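Local coordinates for protein BtGH115A (Bacteroides thetaiotaomicron, PDB 5BY3) that acts as a family GH115 4-O-methyl-alpha-glucuronidase with specificity for decorated arabinogalactans, at residues A[469-473]-A[474-478]; A[541-544]-A[545-548]; A[553-556]-A[557-561]. All coordinates share one frame; numbering follows the deposited sequence.

Contact 1 (A[469-473]-A[474-478]); sequences WLERE and LGTSC
L474 N donates to L470 O at 2.8 Å, with an N-H...O angle of 150°. This is the last helical i+4 bond before the chain leaves the helix at L474. The L474 side chain then folds back beside L470. The two leucines point the same way, and CD1 of L474 meets CD2 of L470 at 4.0 Å. L474 CG also lies 3.5 Å from L470 O, so carbon packs around the carbonyl that takes the bond. At the next residue, the E471 side chain crosses that of T476 at a slant. Its chain is extended beyond CG, and OE2 of E471 comes to 4.1 Å from the methyl CG2 of T476, a loose packing contact.

The second shell sits on the helix side. E473 has CG anti to its carbonyl carbon (chi1 -51°), which puts CG 3.8 Å above the ring plane of W469, over the ring centre. A bend at chi2 (-54°) then presents the carboxylate to R472. The guanidinium grips it side-on: R472 NE reaches E473 OE2 at 2.6 Å, and R472 NH2 reaches E473 OE1 at 3.1 Å. Both oxygens lie close to the guanidinium plane, but both nitrogens approach from above the carboxylate plane. E445 bonds both R472 NH1 and W469 NE1, and S130 OG bonds E473 OE1. E473 O accepts from R551 NE. L474 packs on Y555 and V559 of helix 552-580.

The chemistry divides between two faces. The leucines join the apolar interface with helices 476-495 and 552-580. The buried E473 is held by a two-nitrogen salt bridge and a hydroxyl, which would probably favour its charged form. R472 is shared between two carboxylates, E473 and E445, so it probably offsets their charge only in part; the S130 hydroxyl and W469 NE1 add neutral partners.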
ATOM      1  N   TRP A 469     -15.502   7.165  -0.380  1.00 41.10           N
ATOM      2  CA  TRP A 469     -15.042   6.426   0.781  1.00 36.99           C
ATOM      3  C   TRP A 469     -15.410   7.185   2.044  1.00 37.23           C
ATOM      4  O   TRP A 469     -15.982   6.577   2.946  1.00 40.80           O
ATOM      5  CB  TRP A 469     -13.525   6.156   0.707  1.00 34.67           C
ATOM      6  CG  TRP A 469     -12.987   5.224   1.790  1.00 34.25           C
ATOM      7  CD1 TRP A 469     -12.989   3.839   1.766  1.00 31.63           C
ATOM      8  CD2 TRP A 469     -12.384   5.601   3.058  1.00 30.50           C
ATOM      9  NE1 TRP A 469     -12.403   3.353   2.911  1.00 32.44           N
ATOM     10  CE2 TRP A 469     -12.031   4.405   3.722  1.00 29.41           C
ATOM     11  CE3 TRP A 469     -12.061   6.828   3.658  1.00 30.31           C
ATOM     12  CZ2 TRP A 469     -11.377   4.395   4.976  1.00 31.00           C
ATOM     13  CZ3 TRP A 469     -11.399   6.820   4.902  1.00 32.56           C
ATOM     14  CH2 TRP A 469     -11.066   5.614   5.549  1.00 31.46           C
ATOM     15  N   LEU A 470     -15.084   8.486   2.108  1.00 35.00           N
ATOM     16  CA  LEU A 470     -15.397   9.353   3.302  1.00 39.07           C
ATOM     17  C   LEU A 470     -16.874   9.481   3.519  1.00 38.47           C
ATOM     18  O   LEU A 470     -17.350   9.378   4.664  1.00 40.98           O
ATOM     19  CB  LEU A 470     -14.790  10.784   3.216  1.00 34.74           C
ATOM     20  CG  LEU A 470     -13.261  10.892   3.059  1.00 32.41           C
ATOM     21  CD1 LEU A 470     -12.828  12.195   2.447  1.00 34.16           C
ATOM     22  CD2 LEU A 470     -12.506  10.639   4.346  1.00 32.31           C
ATOM     23  N   GLU A 471     -17.593   9.675   2.414  1.00 39.86           N
ATOM     24  CA  GLU A 471     -19.057   9.674   2.437  1.00 42.29           C
ATOM     25  C   GLU A 471     -19.575   8.397   3.020  1.00 41.30           C
ATOM     26  O   GLU A 471     -20.443   8.447   3.872  1.00 39.63           O
ATOM     27  CB  GLU A 471     -19.654   9.925   1.050  1.00 42.99           C
ATOM     28  CG  GLU A 471     -19.575  11.383   0.645  1.00 47.60           C
ATOM     29  CD  GLU A 471     -20.175  11.667  -0.705  1.00 49.02           C
ATOM     30  OE1 GLU A 471     -20.242  10.735  -1.549  1.00 54.19           O
ATOM     31  OE2 GLU A 471     -20.551  12.841  -0.907  1.00 52.93           O
ATOM     32  N   ARG A 472     -19.020   7.253   2.598  1.00 43.80           N
ATOM     33  CA  ARG A 472     -19.438   5.953   3.178  1.00 47.65           C
ATOM     34  C   ARG A 472     -19.072   5.779   4.677  1.00 44.09           C
ATOM     35  O   ARG A 472     -19.883   5.263   5.443  1.00 41.62           O
ATOM     36  CB  ARG A 472     -18.950   4.769   2.320  1.00 48.61           C
ATOM     37  CG  ARG A 472     -19.505   3.376   2.619  1.00 40.51           C
ATOM     38  CD  ARG A 472     -18.607   2.364   1.893  1.00 44.81           C
ATOM     39  NE  ARG A 472     -17.387   2.077   2.681  1.00 43.41           N
ATOM     40  CZ  ARG A 472     -16.263   1.474   2.261  1.00 39.47           C
ATOM     41  NH1 ARG A 472     -16.095   1.090   1.010  1.00 31.23           N
ATOM     42  NH2 ARG A 472     -15.260   1.276   3.122  1.00 40.26           N
ATOM     43  N   GLU A 473     -17.876   6.197   5.093  1.00 43.90           N
ATOM     44  CA  GLU A 473     -17.423   5.895   6.480  1.00 42.95           C
ATOM     45  C   GLU A 473     -17.908   6.929   7.517  1.00 46.61           C
ATOM     46  O   GLU A 473     -18.322   6.574   8.628  1.00 43.50           O
ATOM     47  CB  GLU A 473     -15.912   5.669   6.588  1.00 37.95           C
ATOM     48  CG  GLU A 473     -15.271   4.670   5.613  1.00 43.33           C
ATOM     49  CD  GLU A 473     -15.890   3.267   5.568  1.00 43.77           C
ATOM     50  OE1 GLU A 473     -15.252   2.325   6.010  1.00 47.13           O
ATOM     51  OE2 GLU A 473     -16.986   3.067   5.026  1.00 49.80           O
ATOM     52  N   LEU A 474     -17.853   8.200   7.142  1.00 47.42           N
ATOM     53  CA  LEU A 474     -18.446   9.262   7.948  1.00 56.88           C
ATOM     54  C   LEU A 474     -19.810   9.528   7.305  1.00 57.40           C
ATOM     55  O   LEU A 474     -20.384   8.611   6.730  1.00 72.33           O
ATOM     56  CB  LEU A 474     -17.506  10.453   7.957  1.00 52.41           C
ATOM     57  CG  LEU A 474     -16.047   9.999   7.812  1.00 48.98           C
ATOM     58  CD1 LEU A 474     -15.194  11.114   7.232  1.00 45.50           C
ATOM     59  CD2 LEU A 474     -15.448   9.433   9.103  1.00 47.54           C
ATOM     60  N   GLY A 475     -20.377  10.712   7.370  1.00 54.44           N
ATOM     61  CA  GLY A 475     -21.568  10.885   6.515  1.00 48.80           C
ATOM     62  C   GLY A 475     -21.295  11.689   5.268  1.00 45.36           C
ATOM     63  O   GLY A 475     -20.170  12.115   5.030  1.00 48.90           O
ATOM     64  N   THR A 476     -22.322  11.913   4.464  1.00 45.05           N
ATOM     65  CA  THR A 476     -22.249  12.912   3.399  1.00 46.19           C
ATOM     66  C   THR A 476     -21.889  14.323   3.905  1.00 47.25           C
ATOM     67  O   THR A 476     -21.081  15.027   3.282  1.00 41.62           O
ATOM     68  CB  THR A 476     -23.566  12.918   2.623  1.00 50.36           C
ATOM     69  OG1 THR A 476     -23.667  11.670   1.926  1.00 48.43           O
ATOM     70  CG2 THR A 476     -23.600  14.051   1.620  1.00 50.67           C
ATOM     71  N   SER A 477     -22.457  14.717   5.051  1.00 53.02           N
ATOM     72  CA  SER A 477     -22.305  16.093   5.524  1.00 51.04           C
ATOM     73  C   SER A 477     -20.909  16.351   6.121  1.00 51.96           C
ATOM     74  O   SER A 477     -20.374  17.459   6.006  1.00 59.20           O
ATOM     75  CB  SER A 477     -23.526  16.548   6.403  1.00 55.14           C
ATOM     76  OG  SER A 477     -23.328  16.567   7.826  1.00 61.68           O
ATOM     77  N   CYS A 478     -20.329  15.316   6.728  1.00 52.43           N
ATOM     78  CA  CYS A 478     -18.980  15.343   7.291  1.00 45.62           C
ATOM     79  C   CYS A 478     -17.982  15.339   6.152  1.00 46.41           C
ATOM     80  O   CYS A 478     -17.061  16.144   6.126  1.00 46.65           O
ATOM     81  CB  CYS A 478     -18.759  14.123   8.172  1.00 44.57           C
ATOM     82  SG  CYS A 478     -17.174  14.101   9.061  1.00 50.27           S
TER

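Contact 2 (A[541-544]-A[545-548])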
ATOM      1  N   GLU A 541     -11.698  19.584  14.040  1.00 51.55           N
ATOM      2  CA  GLU A 541     -12.281  19.837  15.364  1.00 59.51           C
ATOM      3  C   GLU A 541     -13.752  20.236  15.256  1.00 58.89           C
ATOM      4  O   GLU A 541     -14.599  19.684  15.969  1.00 62.53           O
ATOM      5  CB  GLU A 541     -11.486  20.926  16.105  1.00 59.67           C
ATOM      6  CG  GLU A 541     -11.618  20.890  17.627  1.00 60.38           C
ATOM      7  CD  GLU A 541     -10.982  19.674  18.268  1.00 63.31           C
ATOM      8  OE1 GLU A 541      -9.921  19.223  17.812  1.00 66.39           O
ATOM      9  OE2 GLU A 541     -11.541  19.160  19.256  1.00 70.47           O
ATOM     10  N   LYS A 542     -14.039  21.170  14.345  1.00 57.68           N
ATOM     11  CA  LYS A 542     -15.401  21.656  14.135  1.00 59.97           C
ATOM     12  C   LYS A 542     -16.324  20.573  13.590  1.00 55.66           C
ATOM     13  O   LYS A 542     -17.444  20.451  14.072  1.00 54.84           O
ATOM     14  CB  LYS A 542     -15.459  22.901  13.240  1.00 65.23           C
ATOM     15  CG  LYS A 542     -14.780  24.156  13.807  1.00 83.61           C
ATOM     16  CD  LYS A 542     -15.254  25.418  13.063  1.00 93.36           C
ATOM     17  CE  LYS A 542     -14.135  26.206  12.380  1.00 89.71           C
ATOM     18  NZ  LYS A 542     -13.546  27.294  13.204  1.00 84.71           N
ATOM     19  N   ALA A 543     -15.857  19.788  12.612  1.00 50.24           N
ATOM     20  CA  ALA A 543     -16.698  18.787  11.948  1.00 46.08           C
ATOM     21  C   ALA A 543     -17.011  17.545  12.829  1.00 49.20           C
ATOM     22  O   ALA A 543     -17.921  16.797  12.498  1.00 49.50           O
ATOM     23  CB  ALA A 543     -16.119  18.392  10.599  1.00 41.84           C
ATOM     24  N   ALA A 544     -16.293  17.393  13.960  1.00 47.47           N
ATOM     25  CA  ALA A 544     -16.459  16.323  14.953  1.00 48.05           C
ATOM     26  C   ALA A 544     -17.885  16.080  15.452  1.00 62.05           C
ATOM     27  O   ALA A 544     -18.341  14.923  15.504  1.00 61.95           O
ATOM     28  CB  ALA A 544     -15.538  16.558  16.134  1.00 47.98           C
ATOM     29  N   SER A 545     -18.587  17.154  15.831  1.00 71.71           N
ATOM     30  CA  SER A 545     -19.970  17.030  16.321  1.00 68.51           C
ATOM     31  C   SER A 545     -21.012  16.769  15.199  1.00 64.77           C
ATOM     32  O   SER A 545     -22.076  16.247  15.475  1.00 70.06           O
ATOM     33  CB  SER A 545     -20.336  18.192  17.254  1.00 69.47           C
ATOM     34  OG  SER A 545     -19.934  19.437  16.705  1.00 68.88           O
ATOM     35  N   LYS A 546     -20.680  17.067  13.944  1.00 61.32           N
ATOM     36  CA  LYS A 546     -21.519  16.659  12.778  1.00 64.65           C
ATOM     37  C   LYS A 546     -21.366  15.156  12.289  1.00 60.73           C
ATOM     38  O   LYS A 546     -21.769  14.775  11.159  1.00 53.69           O
ATOM     39  CB  LYS A 546     -21.377  17.695  11.624  1.00 65.92           C
ATOM     40  CG  LYS A 546     -20.256  17.461  10.594  1.00 75.88           C
ATOM     41  CD  LYS A 546     -19.842  18.708   9.796  1.00 76.44           C
ATOM     42  CE  LYS A 546     -20.922  19.232   8.853  1.00 78.19           C
ATOM     43  NZ  LYS A 546     -22.034  19.935   9.547  1.00 65.76           N
ATOM     44  N   VAL A 547     -20.796  14.322  13.164  1.00 55.39           N
ATOM     45  CA  VAL A 547     -20.450  12.936  12.869  1.00 51.15           C
ATOM     46  C   VAL A 547     -21.499  12.073  13.544  1.00 52.51           C
ATOM     47  O   VAL A 547     -21.658  12.207  14.750  1.00 53.62           O
ATOM     48  CB  VAL A 547     -19.056  12.586  13.474  1.00 50.91           C
ATOM     49  CG1 VAL A 547     -18.774  11.092  13.480  1.00 40.67           C
ATOM     50  CG2 VAL A 547     -17.928  13.353  12.773  1.00 49.10           C
ATOM     51  N   PRO A 548     -22.163  11.147  12.795  1.00 57.57           N
ATOM     52  CA  PRO A 548     -23.238  10.287  13.373  1.00 60.23           C
ATOM     53  C   PRO A 548     -22.790   9.502  14.616  1.00 62.01           C
ATOM     54  O   PRO A 548     -21.603   9.232  14.776  1.00 58.82           O
ATOM     55  CB  PRO A 548     -23.611   9.333  12.212  1.00 59.03           C
ATOM     56  CG  PRO A 548     -23.115  10.003  10.969  1.00 56.14           C
ATOM     57  CD  PRO A 548     -21.904  10.814  11.373  1.00 57.35           C
TER
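K546 N and V547 N turn back to A543 O and A544 O, and both backbone bonds are weak. K546 N lies 3.1 Å from A543 O, with an N-H...O angle of 126°. V547 N lies 3.4 Å from A544 O at 133°. Each spans three residues, so the chain winds through two overlapping, tight turns as it comes off helix 523-543.

The carbon contacts cluster round the same two carbonyls. K546 CG sits between its own backbone N and carbonyl carbon (chi1 90°), which brings it to 3.1 Å from A543 O. Its CD then lies 3.8 Å from A543 CB. V547 places CG2 beside its backbone N, and this methyl is 3.2 Å from A544 O and 3.5 Å from A543 O. V547 thus covers both acceptors with one branch.

The polar contacts are slight. S545 OG is 3.8 Å from K542 O, too far to count as a bond. A544 O receives a second weak bond, from Q552.

The turn leads from helix 523-543 toward helix 552-580. A543, A544 and V547 all rest on Y555 of the latter. On the flank formed by helix 476-495, A543 touches T481, K546 touches S477 and T481, and V547 touches C478.

Contact 3 (A[553-556]-A[557-561])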
ATOM      1  N   SER A 553     -15.788   6.942  16.882  1.00 42.99           N
ATOM      2  CA  SER A 553     -14.514   6.229  16.900  1.00 43.63           C
ATOM      3  C   SER A 553     -13.858   6.147  15.501  1.00 42.13           C
ATOM      4  O   SER A 553     -12.673   6.403  15.369  1.00 46.22           O
ATOM      5  CB  SER A 553     -14.692   4.847  17.531  1.00 48.26           C
ATOM      6  OG  SER A 553     -15.138   4.966  18.878  1.00 58.17           O
ATOM      7  N   ALA A 554     -14.622   5.845  14.459  1.00 37.05           N
ATOM      8  CA  ALA A 554     -14.063   5.829  13.104  1.00 40.34           C
ATOM      9  C   ALA A 554     -13.533   7.202  12.749  1.00 42.33           C
ATOM     10  O   ALA A 554     -12.502   7.355  12.053  1.00 40.20           O
ATOM     11  CB  ALA A 554     -15.101   5.388  12.084  1.00 36.98           C
ATOM     12  N   TYR A 555     -14.206   8.220  13.255  1.00 40.66           N
ATOM     13  CA  TYR A 555     -13.725   9.556  12.961  1.00 41.94           C
ATOM     14  C   TYR A 555     -12.369   9.795  13.646  1.00 37.36           C
ATOM     15  O   TYR A 555     -11.467  10.357  13.039  1.00 41.12           O
ATOM     16  CB  TYR A 555     -14.761  10.614  13.348  1.00 43.22           C
ATOM     17  CG  TYR A 555     -14.405  12.013  12.893  1.00 40.81           C
ATOM     18  CD1 TYR A 555     -14.482  12.378  11.536  1.00 41.02           C
ATOM     19  CD2 TYR A 555     -13.976  12.963  13.809  1.00 38.53           C
ATOM     20  CE1 TYR A 555     -14.155  13.662  11.118  1.00 39.12           C
ATOM     21  CE2 TYR A 555     -13.663  14.249  13.404  1.00 39.24           C
ATOM     22  CZ  TYR A 555     -13.743  14.588  12.074  1.00 38.79           C
ATOM     23  OH  TYR A 555     -13.424  15.853  11.702  1.00 41.75           O
ATOM     24  N   PHE A 556     -12.201   9.348  14.878  1.00 33.27           N
ATOM     25  CA  PHE A 556     -10.941   9.642  15.531  1.00 39.00           C
ATOM     26  C   PHE A 556      -9.822   8.871  14.814  1.00 38.83           C
ATOM     27  O   PHE A 556      -8.768   9.417  14.499  1.00 36.89           O
ATOM     28  CB  PHE A 556     -10.972   9.344  17.044  1.00 36.59           C
ATOM     29  CG  PHE A 556      -9.758   9.868  17.774  1.00 40.30           C
ATOM     30  CD1 PHE A 556      -9.746  11.162  18.297  1.00 39.22           C
ATOM     31  CD2 PHE A 556      -8.599   9.077  17.900  1.00 41.62           C
ATOM     32  CE1 PHE A 556      -8.598  11.660  18.932  1.00 43.81           C
ATOM     33  CE2 PHE A 556      -7.463   9.556  18.542  1.00 39.51           C
ATOM     34  CZ  PHE A 556      -7.462  10.845  19.068  1.00 43.19           C
ATOM     35  N   GLU A 557     -10.114   7.610  14.545  1.00 38.42           N
ATOM     36  CA  GLU A 557      -9.230   6.679  13.851  1.00 41.57           C
ATOM     37  C   GLU A 557      -8.823   7.093  12.444  1.00 41.40           C
ATOM     38  O   GLU A 557      -7.635   7.051  12.131  1.00 43.84           O
ATOM     39  CB  GLU A 557      -9.869   5.288  13.828  1.00 38.43           C
ATOM     40  CG  GLU A 557      -9.788   4.609  15.171  1.00 35.67           C
ATOM     41  CD  GLU A 557     -10.657   3.396  15.254  1.00 41.15           C
ATOM     42  OE1 GLU A 557     -10.481   2.481  14.424  1.00 40.95           O
ATOM     43  OE2 GLU A 557     -11.499   3.352  16.181  1.00 42.12           O
ATOM     44  N   LEU A 558      -9.790   7.545  11.643  1.00 38.70           N
ATOM     45  CA  LEU A 558      -9.577   7.767  10.206  1.00 37.35           C
ATOM     46  C   LEU A 558      -9.328   9.215   9.794  1.00 37.89           C
ATOM     47  O   LEU A 558      -8.686   9.465   8.783  1.00 42.25           O
ATOM     48  CB  LEU A 558     -10.746   7.178   9.419  1.00 37.84           C
ATOM     49  CG  LEU A 558     -11.038   5.679   9.734  1.00 37.43           C
ATOM     50  CD1 LEU A 558     -12.395   5.263   9.217  1.00 30.04           C
ATOM     51  CD2 LEU A 558      -9.993   4.736   9.187  1.00 34.65           C
ATOM     52  N   VAL A 559      -9.822  10.168  10.571  1.00 37.34           N
ATOM     53  CA  VAL A 559      -9.642  11.588  10.261  1.00 40.47           C
ATOM     54  C   VAL A 559      -8.890  12.317  11.371  1.00 39.90           C
ATOM     55  O   VAL A 559      -7.829  12.861  11.124  1.00 45.77           O
ATOM     56  CB  VAL A 559     -10.997  12.293   9.917  1.00 41.41           C
ATOM     57  CG1 VAL A 559     -10.774  13.717   9.479  1.00 39.09           C
ATOM     58  CG2 VAL A 559     -11.704  11.592   8.779  1.00 43.58           C
ATOM     59  N   LYS A 560      -9.424  12.313  12.587  1.00 39.60           N
ATOM     60  CA  LYS A 560      -8.926  13.200  13.643  1.00 40.10           C
ATOM     61  C   LYS A 560      -7.506  12.827  14.087  1.00 40.96           C
ATOM     62  O   LYS A 560      -6.639  13.690  14.097  1.00 43.70           O
ATOM     63  CB  LYS A 560      -9.915  13.263  14.822  1.00 45.03           C
ATOM     64  CG  LYS A 560      -9.710  14.429  15.780  1.00 52.60           C
ATOM     65  CD  LYS A 560     -10.948  14.679  16.628  1.00 53.92           C
ATOM     66  CE  LYS A 560     -10.803  15.927  17.485  1.00 56.10           C
ATOM     67  NZ  LYS A 560     -10.262  15.597  18.830  1.00 58.07           N
ATOM     68  N   TYR A 561      -7.245  11.564  14.418  1.00 36.69           N
ATOM     69  CA  TYR A 561      -5.869  11.189  14.804  1.00 38.05           C
ATOM     70  C   TYR A 561      -4.823  11.509  13.730  1.00 40.62           C
ATOM     71  O   TYR A 561      -3.858  12.178  14.085  1.00 41.64           O
ATOM     72  CB  TYR A 561      -5.716   9.738  15.315  1.00 39.80           C
ATOM     73  CG  TYR A 561      -4.312   9.453  15.881  1.00 46.22           C
ATOM     74  CD1 TYR A 561      -3.974   9.815  17.205  1.00 44.74           C
ATOM     75  CD2 TYR A 561      -3.313   8.870  15.088  1.00 39.27           C
ATOM     76  CE1 TYR A 561      -2.703   9.586  17.710  1.00 41.15           C
ATOM     77  CE2 TYR A 561      -2.062   8.642  15.588  1.00 38.25           C
ATOM     78  CZ  TYR A 561      -1.756   9.000  16.899  1.00 41.61           C
ATOM     79  OH  TYR A 561      -0.485   8.784  17.387  1.00 43.36           O
TER
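The backbone starts as a regular alpha-helix, with E557 N bonded to S553 O at 2.9 Å, then widens to a pi-type turn where Y555 O accepts from both V559 N (3.0 Å) and K560 N (2.9 Å). Y561 N follows the wider spacing and bonds F556 O at 2.6 Å.

The Y555 ring crosses V559 at a slant. Its CG is anti to the backbone N (chi1 -172°), and its CE1 comes to 3.6 Å from V559 CB. The phenol OH bonds the carbonyl of V540. A leucine here would probably leave that carbonyl without its side-chain donor and open a gap beside V559 and C478. F556 packs against Y561: F556 CE2 is 3.7 Å from Y561 CB, and Y561 CA stands over one face of the phenyl ring. K560 CB also meets F556 CD1 at 4.1 Å. H602 meets F556 edge-to-face. A554 CB touches L558 CD1 at 3.9 Å. E557 pairs with K438 through OE1.

Two consecutive i+5 bonds, K560 N to Y555 O and Y561 N to F556 O, mark a pi-bulge in an alpha-helix. The doubly used Y555 O is where the alpha pattern passes into them. The bulge lies in helix 552-580, which packs among helices 476-495, 523-543 and 587-603.

The three contacts follow in series along the chain but converge in space, with centres 11 to 12 Å apart. Y555 of contact 3 is the common neighbour. C478 SG of contact 1 meets its CE1 at 3.7 Å, and V547 CG2 of contact 2 meets its CG at 3.8 Å. Contacts 1 and 2 also touch directly, C478 SG lying 3.9 Å from V547 CG2. L474 CD1 packs on V559 CG2 at 3.8 Å, joining the break after helix 462-473 to the pi-bulge. Contact 3 lies toward the bound nickel, which involves L404 and D436: the side chain of Y561 is about 10 Å from the ion. Y561 OH bonds W405, next to L404 in sequence.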